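Local coordinates for ochratoxinase (Aspergillus niger, PDB 4C65), which hydrolyses ochratoxin A to ochratoxin alpha and L-phenylalanine, acting as a zinc-dependent carboxypeptidase of the amidohydrolase superfamily, at residues A[64-69]-A[109-114]; A[144-149]-A[181-186]; A[331-336]-A[362-367]. All coordinates share one frame; numbering follows the deposited sequence.

In the fold
Along the chain the three contacts follow one another in series. Contact 1 joins strands 60-67 and 109-114 near the centre of the chain, and contact 3 sets strand 331-332 and the chain after it against the end of helix 358-365. Their centres lie about 8 Å apart and they touch: the Asp67 and Thr335 side chains meet, and the backbones of His69 and Asp336 pair. This brings zinc ligand His69 beside active-site Asp336, consistent with the first and last strands of a TIM barrel closing on each other. Contact 2, about 28 Å from contact 1 between centres, sits peripherally, where a small two-strand sheet meets a neighbouring subunit.

Contact 1: A[64-69]-A[109-114]; sequences GLWDCH and YTSYRD
Leu65 to Asp67 and Tyr109 to Tyr112 pair as parallel strands whose axes, for these short segments, come within 4.9 Å and are inclined at 25°. The register slips by one residue between Leu65 and Trp66, a beta bulge, and Leu65 O accepts from two successive amides of the other strand: Thr110 N bonds to Leu65 O at 3.0 Å, while Ser111 N reaches the same oxygen in a weak bond. Beyond the bulge the ladder is regular, with Asp67 N donating to Ser111 O and Arg113 N to Asp67 O. On one face, Leu65 lies across the Tyr109 ring, its CB 3.7 Å from the ring centroid and nearly on the normal, with CD1 over CE1 and CZ. The edge of the same ring lies against the backbone, its CE2 3.6 Å from Trp66 O. The indole of Trp66 is on the other face, flat over Ser111, whose CB stands 3.3 Å from the centroid of the five-membered ring; the ring of Tyr137, on the next strand, also meets Trp66. This is the adjacent-strand pairing of the TIM barrel, a beta-alpha-beta crossover through helix 90-106; just past strand 60-67, after the corner at Cys68, comes zinc ligand His69. There Arg113 bends at chi3 (62°), swinging its guanidinium round to grip one atom side-on: NE lies 2.7 Å and NH2 2.8 Å from Cys68 O, which is nearly in the guanidinium plane. Glu264 forms a salt bridge with Arg113 NH2 and also bonds His69 ND1, tying both to a common carboxylate. Asp67, with CG anti to its backbone N (chi1 -163°), closes an Asx turn by accepting from His69 N at OD1, 3.0 Å away, while its OD2 lies very close to Thr335 OG1, probably in a hydrogen bond.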
loop_
_atom_site.group_PDB
_atom_site.type_symbol
_atom_site.label_atom_id
_atom_site.label_comp_id
_atom_site.label_asym_id
_atom_site.label_seq_id
_atom_site.Cartn_x
_atom_site.Cartn_y
_atom_site.Cartn_z
ATOM N N GLY A 64 -29.576 -13.256 -38.792
ATOM C CA GLY A 64 -28.900 -13.883 -37.649
ATOM C C GLY A 64 -29.517 -13.416 -36.325
ATOM O O GLY A 64 -29.944 -12.267 -36.207
ATOM N N LEU A 65 -29.576 -14.320 -35.354
ATOM C CA LEU A 65 -30.267 -14.059 -34.102
ATOM C C LEU A 65 -29.396 -13.294 -33.113
ATOM O O LEU A 65 -28.182 -13.471 -33.075
ATOM C CB LEU A 65 -30.710 -15.372 -33.482
ATOM C CG LEU A 65 -31.802 -16.127 -34.226
ATOM C CD1 LEU A 65 -31.802 -17.584 -33.802
ATOM C CD2 LEU A 65 -33.150 -15.460 -33.944
ATOM N N TRP A 66 -30.048 -12.445 -32.319
ATOM C CA TRP A 66 -29.416 -11.721 -31.217
ATOM C C TRP A 66 -29.887 -12.302 -29.889
ATOM O O TRP A 66 -31.026 -12.742 -29.766
ATOM C CB TRP A 66 -29.829 -10.272 -31.192
ATOM C CG TRP A 66 -29.128 -9.380 -32.141
ATOM C CD1 TRP A 66 -29.158 -9.444 -33.488
ATOM C CD2 TRP A 66 -28.379 -8.206 -31.810
ATOM N NE1 TRP A 66 -28.415 -8.415 -34.027
ATOM C CE2 TRP A 66 -27.929 -7.644 -33.010
ATOM C CE3 TRP A 66 -28.024 -7.592 -30.608
ATOM C CZ2 TRP A 66 -27.128 -6.514 -33.047
ATOM C CZ3 TRP A 66 -27.250 -6.449 -30.652
ATOM C CH2 TRP A 66 -26.822 -5.918 -31.868
ATOM N N ASP A 67 -28.992 -12.345 -28.907
ATOM C CA ASP A 67 -29.418 -12.416 -27.533
ATOM C C ASP A 67 -28.878 -11.202 -26.819
ATOM O O ASP A 67 -27.665 -10.943 -26.855
ATOM C CB ASP A 67 -28.976 -13.692 -26.856
ATOM C CG ASP A 67 -29.763 -13.944 -25.573
ATOM O OD1 ASP A 67 -29.450 -13.278 -24.540
ATOM O OD2 ASP A 67 -30.686 -14.780 -25.622
ATOM N N CYS A 68 -29.779 -10.466 -26.175
ATOM C CA CYS A 68 -29.441 -9.193 -25.581
ATOM C C CYS A 68 -29.121 -9.250 -24.099
ATOM O O CYS A 68 -28.970 -8.210 -23.458
ATOM C CB CYS A 68 -30.573 -8.220 -25.826
ATOM S SG CYS A 68 -30.874 -7.942 -27.587
ATOM N N HIS A 69 -29.034 -10.449 -23.543
ATOM C CA HIS A 69 -28.649 -10.592 -22.155
ATOM C C HIS A 69 -27.765 -11.816 -21.901
ATOM O O HIS A 69 -28.227 -12.820 -21.396
ATOM C CB HIS A 69 -29.873 -10.641 -21.240
ATOM C CG HIS A 69 -29.545 -10.314 -19.816
ATOM N ND1 HIS A 69 -30.243 -9.378 -19.094
ATOM C CD2 HIS A 69 -28.543 -10.733 -19.008
ATOM C CE1 HIS A 69 -29.713 -9.266 -17.888
ATOM N NE2 HIS A 69 -28.677 -10.070 -17.813
ATOM N N TYR A 109 -26.741 -17.647 -33.761
ATOM C CA TYR A 109 -26.633 -16.404 -33.022
ATOM C C TYR A 109 -25.405 -15.620 -33.488
ATOM O O TYR A 109 -24.281 -16.024 -33.182
ATOM C CB TYR A 109 -26.616 -16.692 -31.500
ATOM C CG TYR A 109 -28.026 -16.971 -30.982
ATOM C CD1 TYR A 109 -28.635 -18.220 -31.190
ATOM C CD2 TYR A 109 -28.759 -15.967 -30.342
ATOM C CE1 TYR A 109 -29.922 -18.454 -30.766
ATOM C CE2 TYR A 109 -30.045 -16.203 -29.898
ATOM C CZ TYR A 109 -30.631 -17.445 -30.140
ATOM O OH TYR A 109 -31.919 -17.680 -29.685
ATOM N N THR A 110 -25.640 -14.541 -34.235
ATOM C CA THR A 110 -24.569 -13.759 -34.808
ATOM C C THR A 110 -24.249 -12.473 -34.029
ATOM O O THR A 110 -23.285 -11.777 -34.337
ATOM C CB THR A 110 -24.849 -13.448 -36.279
ATOM O OG1 THR A 110 -26.071 -12.730 -36.408
ATOM C CG2 THR A 110 -24.957 -14.731 -37.078
ATOM N N SER A 111 -25.070 -12.157 -33.034
ATOM C CA SER A 111 -24.791 -11.055 -32.124
ATOM C C SER A 111 -25.214 -11.404 -30.704
ATOM O O SER A 111 -26.262 -12.003 -30.492
ATOM C CB SER A 111 -25.490 -9.749 -32.576
ATOM O OG SER A 111 -24.883 -9.194 -33.749
ATOM N N TYR A 112 -24.381 -10.993 -29.759
ATOM C CA TYR A 112 -24.613 -11.135 -28.350
ATOM C C TYR A 112 -24.356 -9.782 -27.655
ATOM O O TYR A 112 -23.393 -9.110 -27.950
ATOM C CB TYR A 112 -23.604 -12.114 -27.771
ATOM C CG TYR A 112 -23.966 -13.590 -27.706
ATOM C CD1 TYR A 112 -25.241 -14.062 -27.989
ATOM C CD2 TYR A 112 -23.010 -14.511 -27.264
ATOM C CE1 TYR A 112 -25.528 -15.418 -27.868
ATOM C CE2 TYR A 112 -23.299 -15.843 -27.128
ATOM C CZ TYR A 112 -24.547 -16.301 -27.450
ATOM O OH TYR A 112 -24.804 -17.633 -27.290
ATOM N N ARG A 113 -25.244 -9.403 -26.733
ATOM C CA ARG A 113 -24.960 -8.332 -25.791
ATOM C C ARG A 113 -24.576 -8.932 -24.447
ATOM O O ARG A 113 -25.421 -9.500 -23.740
ATOM C CB ARG A 113 -26.147 -7.370 -25.654
ATOM C CG ARG A 113 -25.779 -6.071 -24.933
ATOM C CD ARG A 113 -26.954 -5.123 -24.811
ATOM N NE ARG A 113 -28.043 -5.699 -24.023
ATOM C CZ ARG A 113 -29.033 -5.014 -23.460
ATOM N NH1 ARG A 113 -29.102 -3.689 -23.558
ATOM N NH2 ARG A 113 -29.968 -5.655 -22.771
ATOM N N ASP A 114 -23.282 -8.835 -24.141
ATOM C CA ASP A 114 -22.698 -9.263 -22.883
ATOM C C ASP A 114 -22.938 -8.165 -21.846
ATOM O O ASP A 114 -22.566 -7.015 -22.071
ATOM C CB ASP A 114 -21.194 -9.471 -23.078
ATOM C CG ASP A 114 -20.459 -9.697 -21.800
ATOM O OD1 ASP A 114 -21.001 -10.344 -20.883
ATOM O OD2 ASP A 114 -19.294 -9.288 -21.729
#

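Contact 2: A[144-149]-A[181-186]; sequences SQTAGH and IADGVE
Thr146 faces Asp183 with a two-point grip. The carboxylate takes Thr146 N on OD1 at 3.0 Å and Thr146 OG1 on OD2 at 2.6 Å, each oxygen using its syn lone pair, so that both Asp183 oxygens are turned onto a single residue. Thr146 has OG1 beside its own backbone N (chi1 -69°), which lets hydroxyl and amide point to the same carboxylate. The Ile181 branch CG2 packs against this pair, 3.4 Å from Thr146 OG1, the two side chains crossing at about a right angle. One parallel bridge holds the backbones, with Ala182 N donating to Ser144 O at 3.0 Å. Gln145, with CG between the backbone N and carbonyl carbon (chi1 56°) and extended beyond, donates from NE2 to Thr146 O at 2.8 Å; its OE1 accepts from Phe223 N. Ser144 OG and Gly148 N both donate to Gln145 O, the latter closing a type II beta turn. Asp183 also makes salt bridges to Arg190 and Arg193 of a neighbouring subunit, which would be expected to favour its ionised form. The arrangement ends a short two-strand parallel sheet, where one chain enters the turn and the other reaches Gly184, N-cap of helix 185-198, at a subunit interface of the octamer.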
loop_
_atom_site.group_PDB
_atom_site.type_symbol
_atom_site.label_atom_id
_atom_site.label_comp_id
_atom_site.label_asym_id
_atom_site.label_seq_id
_atom_site.Cartn_x
_atom_site.Cartn_y
_atom_site.Cartn_z
ATOM N N SER A 144 -22.141 -1.803 -9.884
ATOM C CA SER A 144 -22.937 -1.993 -8.695
ATOM C C SER A 144 -22.437 -1.127 -7.563
ATOM O O SER A 144 -21.259 -0.798 -7.479
ATOM C CB SER A 144 -22.872 -3.443 -8.273
ATOM O OG SER A 144 -23.646 -3.699 -7.123
ATOM N N GLN A 145 -23.347 -0.719 -6.697
ATOM C CA GLN A 145 -22.963 -0.110 -5.436
ATOM C C GLN A 145 -22.439 -1.204 -4.506
ATOM O O GLN A 145 -22.739 -2.372 -4.698
ATOM C CB GLN A 145 -24.157 0.612 -4.795
ATOM C CG GLN A 145 -25.370 -0.277 -4.570
ATOM C CD GLN A 145 -26.302 0.289 -3.562
ATOM O OE1 GLN A 145 -27.208 1.054 -3.893
ATOM N NE2 GLN A 145 -26.098 -0.072 -2.310
ATOM N N THR A 146 -21.683 -0.793 -3.493
ATOM C CA THR A 146 -21.411 -1.645 -2.356
ATOM C C THR A 146 -22.739 -2.119 -1.790
ATOM O O THR A 146 -23.695 -1.352 -1.678
ATOM C CB THR A 146 -20.615 -0.889 -1.279
ATOM O OG1 THR A 146 -19.303 -0.630 -1.768
ATOM C CG2 THR A 146 -20.503 -1.693 0.003
ATOM N N ALA A 147 -22.802 -3.411 -1.472
ATOM C CA ALA A 147 -24.076 -4.041 -1.015
ATOM C C ALA A 147 -25.163 -4.058 -2.090
ATOM O O ALA A 147 -26.342 -4.187 -1.799
ATOM C CB ALA A 147 -24.601 -3.367 0.256
ATOM N N GLY A 148 -24.745 -3.929 -3.342
ATOM C CA GLY A 148 -25.673 -4.049 -4.474
ATOM C C GLY A 148 -25.639 -5.439 -5.062
ATOM O O GLY A 148 -25.005 -6.339 -4.526
ATOM N N HIS A 149 -26.344 -5.614 -6.158
ATOM C CA HIS A 149 -26.533 -6.936 -6.721
ATOM C C HIS A 149 -25.261 -7.504 -7.308
ATOM O O HIS A 149 -25.096 -8.704 -7.381
ATOM C CB HIS A 149 -27.638 -6.918 -7.766
ATOM C CG HIS A 149 -27.890 -8.249 -8.397
ATOM N ND1 HIS A 149 -28.046 -9.403 -7.654
ATOM C CD2 HIS A 149 -28.033 -8.612 -9.691
ATOM C CE1 HIS A 149 -28.273 -10.421 -8.463
ATOM N NE2 HIS A 149 -28.253 -9.970 -9.700
ATOM N N ILE A 181 -17.477 -2.258 -8.550
ATOM C CA ILE A 181 -18.131 -1.616 -7.421
ATOM C C ILE A 181 -17.706 -0.158 -7.328
ATOM O O ILE A 181 -16.510 0.171 -7.295
ATOM C CB ILE A 181 -17.765 -2.306 -6.090
ATOM C CG1 ILE A 181 -17.956 -3.821 -6.137
ATOM C CG2 ILE A 181 -18.436 -1.588 -4.948
ATOM C CD1 ILE A 181 -19.302 -4.358 -5.924
ATOM N N ALA A 182 -18.690 0.728 -7.266
ATOM C CA ALA A 182 -18.413 2.151 -7.180
ATOM C C ALA A 182 -19.480 2.818 -6.327
ATOM O O ALA A 182 -20.665 2.520 -6.474
ATOM C CB ALA A 182 -18.360 2.782 -8.578
ATOM N N ASP A 183 -19.060 3.750 -5.480
ATOM C CA ASP A 183 -19.969 4.447 -4.607
ATOM C C ASP A 183 -19.751 5.953 -4.699
ATOM O O ASP A 183 -18.666 6.455 -4.396
ATOM C CB ASP A 183 -19.768 3.999 -3.168
ATOM C CG ASP A 183 -20.076 2.533 -2.964
ATOM O OD1 ASP A 183 -21.235 2.118 -3.161
ATOM O OD2 ASP A 183 -19.134 1.775 -2.647
ATOM N N GLY A 184 -20.803 6.670 -5.084
ATOM C CA GLY A 184 -20.734 8.114 -5.206
ATOM C C GLY A 184 -20.460 8.574 -6.625
ATOM O O GLY A 184 -19.934 7.831 -7.444
ATOM N N VAL A 185 -20.863 9.806 -6.912
ATOM C CA VAL A 185 -20.714 10.410 -8.215
ATOM C C VAL A 185 -19.279 10.332 -8.743
ATOM O O VAL A 185 -19.079 10.102 -9.927
ATOM C CB VAL A 185 -21.197 11.876 -8.165
ATOM C CG1 VAL A 185 -20.620 12.703 -9.303
ATOM C CG2 VAL A 185 -22.724 11.918 -8.188
ATOM N N GLU A 186 -18.293 10.578 -7.889
ATOM C CA GLU A 186 -16.903 10.610 -8.330
ATOM C C GLU A 186 -16.508 9.233 -8.828
ATOM O O GLU A 186 -16.014 9.081 -9.938
ATOM C CB GLU A 186 -15.950 11.066 -7.209
ATOM C CG GLU A 186 -16.276 12.423 -6.590
ATOM C CD GLU A 186 -16.380 13.542 -7.624
ATOM O OE1 GLU A 186 -15.339 13.942 -8.196
ATOM O OE2 GLU A 186 -17.504 14.031 -7.853
#

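Contact 3: A[331-336]-A[362-367]; sequences IALGTD and IKAATA
Ala332 and Ala364 bring their backbones to within 4.2 Å between CA atoms, where the short strand at 331-332 and the chain that follows it run past the last turn of helix 358-365. One hydrogen bond crosses the gap, Leu333 N to Ala364 O at 3.1 Å; it is bent, with an angle of 137° at the hydrogen, and the donor stands above the carbonyl plane by 53°, off the lone pairs. Ala332 CA comes equally close to the same oxygen in a CA-H...O contact. The carbonyl oxygen of Ala364 thus meets both Ala332 and Leu333. A water also lies between the segments, 2.7 Å from Leu333 O and farther from Ala364 O.

The side-chain contact is apolar and centred on the methyl of Ala364. This CB points at the strand and fits between Ile331 and Leu333, 3.5 Å from Ile331 O and 3.8 Å from Leu333 CG. Leu333 has CG anti to its carbonyl carbon (chi1 -62°), which lays its isobutyl group along the helix end: CG and CD2 meet the Ala364 methyl, while CD1 touches Ala365 CB at 3.9 Å. The helix end itself is tied by Thr366, whose OG1 donates to Ile362 O at 2.6 Å.

Around the contact, Leu333 is also packed by Leu347 and Ala350 of helix 344-354 and Tyr321 of helix 304-327, and Ala365 by Leu347 and Leu65. Backbone bonds between Ala365 and Trp66 and between Leu333 and Cys68 join the segments to strand 60-67 and the residue after it, while Ala332 pairs with Tyr284 in strand 283-285, consistent with a place beside the seam where the first and last strands of the barrel meet, with Asp336 of the active site three residues beyond Leu333.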
loop_
_atom_site.group_PDB
_atom_site.type_symbol
_atom_site.label_atom_id
_atom_site.label_comp_id
_atom_site.label_asym_id
_atom_site.label_seq_id
_atom_site.Cartn_x
_atom_site.Cartn_y
_atom_site.Cartn_z
ATOM N N ILE A 331 -39.729 -4.552 -27.626
ATOM C CA ILE A 331 -39.160 -5.650 -26.893
ATOM C C ILE A 331 -38.021 -6.288 -27.663
ATOM O O ILE A 331 -38.055 -6.382 -28.886
ATOM C CB ILE A 331 -40.260 -6.682 -26.581
ATOM C CG1 ILE A 331 -41.257 -6.047 -25.619
ATOM C CG2 ILE A 331 -39.696 -7.947 -25.941
ATOM C CD1 ILE A 331 -42.656 -6.508 -25.854
ATOM N N ALA A 332 -37.001 -6.724 -26.932
ATOM C CA ALA A 332 -35.961 -7.577 -27.491
ATOM C C ALA A 332 -35.763 -8.748 -26.552
ATOM O O ALA A 332 -36.201 -8.715 -25.391
ATOM C CB ALA A 332 -34.672 -6.823 -27.689
ATOM N N LEU A 333 -35.146 -9.805 -27.063
ATOM C CA LEU A 333 -35.019 -11.044 -26.310
ATOM C C LEU A 333 -33.629 -11.197 -25.704
ATOM O O LEU A 333 -32.618 -10.910 -26.346
ATOM C CB LEU A 333 -35.320 -12.278 -27.184
ATOM C CG LEU A 333 -36.728 -12.359 -27.745
ATOM C CD1 LEU A 333 -36.970 -13.720 -28.358
ATOM C CD2 LEU A 333 -37.789 -12.091 -26.688
ATOM N N GLY A 334 -33.611 -11.658 -24.450
ATOM C CA GLY A 334 -32.395 -11.958 -23.728
ATOM C C GLY A 334 -32.675 -13.108 -22.820
ATOM O O GLY A 334 -33.785 -13.262 -22.339
ATOM N N THR A 335 -31.644 -13.903 -22.559
ATOM C CA THR A 335 -31.794 -15.171 -21.833
ATOM C C THR A 335 -31.226 -15.129 -20.413
ATOM O O THR A 335 -31.727 -15.805 -19.505
ATOM C CB THR A 335 -31.118 -16.284 -22.646
ATOM O OG1 THR A 335 -31.667 -16.287 -23.965
ATOM C CG2 THR A 335 -31.365 -17.652 -22.025
ATOM N N ASP A 336 -30.187 -14.318 -20.230
ATOM C CA ASP A 336 -29.400 -14.265 -19.004
ATOM C C ASP A 336 -28.682 -15.585 -18.790
ATOM O O ASP A 336 -28.936 -16.307 -17.836
ATOM C CB ASP A 336 -30.264 -13.894 -17.808
ATOM C CG ASP A 336 -29.449 -13.330 -16.641
ATOM O OD1 ASP A 336 -28.221 -13.503 -16.582
ATOM O OD2 ASP A 336 -30.064 -12.715 -15.764
ATOM N N ILE A 362 -39.571 -13.430 -33.427
ATOM C CA ILE A 362 -38.407 -13.307 -34.296
ATOM C C ILE A 362 -37.964 -11.862 -34.452
ATOM O O ILE A 362 -36.775 -11.582 -34.445
ATOM C CB ILE A 362 -38.660 -13.974 -35.660
ATOM C CG1 ILE A 362 -38.615 -15.506 -35.480
ATOM C CG2 ILE A 362 -37.629 -13.530 -36.698
ATOM C CD1 ILE A 362 -39.048 -16.300 -36.690
ATOM N N LYS A 363 -38.925 -10.947 -34.537
ATOM C CA LYS A 363 -38.657 -9.502 -34.608
ATOM C C LYS A 363 -37.906 -9.024 -33.367
ATOM O O LYS A 363 -36.941 -8.266 -33.443
ATOM C CB LYS A 363 -39.981 -8.760 -34.729
ATOM C CG LYS A 363 -39.841 -7.260 -34.856
ATOM C CD LYS A 363 -41.127 -6.484 -34.672
ATOM C CE LYS A 363 -40.833 -5.073 -34.939
ATOM N NZ LYS A 363 -41.843 -4.235 -35.621
ATOM N N ALA A 364 -38.348 -9.508 -32.221
ATOM C CA ALA A 364 -37.715 -9.178 -30.944
ATOM C C ALA A 364 -36.292 -9.754 -30.829
ATOM O O ALA A 364 -35.480 -9.226 -30.067
ATOM C CB ALA A 364 -38.577 -9.672 -29.789
ATOM N N ALA A 365 -35.992 -10.809 -31.579
ATOM C CA ALA A 365 -34.658 -11.391 -31.550
ATOM C C ALA A 365 -33.774 -10.979 -32.722
ATOM O O ALA A 365 -32.606 -11.362 -32.784
ATOM C CB ALA A 365 -34.756 -12.894 -31.496
ATOM N N THR A 366 -34.326 -10.206 -33.649
ATOM C CA THR A 366 -33.592 -9.778 -34.818
ATOM C C THR A 366 -33.694 -8.291 -35.009
ATOM O O THR A 366 -32.814 -7.555 -34.592
ATOM C CB THR A 366 -34.056 -10.543 -36.081
ATOM O OG1 THR A 366 -35.450 -10.309 -36.353
ATOM C CG2 THR A 366 -33.837 -12.011 -35.904
ATOM N N ALA A 367 -34.789 -7.821 -35.588
ATOM C CA ALA A 367 -34.914 -6.410 -35.981
ATOM C C ALA A 367 -34.777 -5.428 -34.804
ATOM O O ALA A 367 -34.171 -4.375 -34.956
ATOM C CB ALA A 367 -36.222 -6.168 -36.738
HETATM O O HOH W 1 -32.643 -10.404 -28.963
#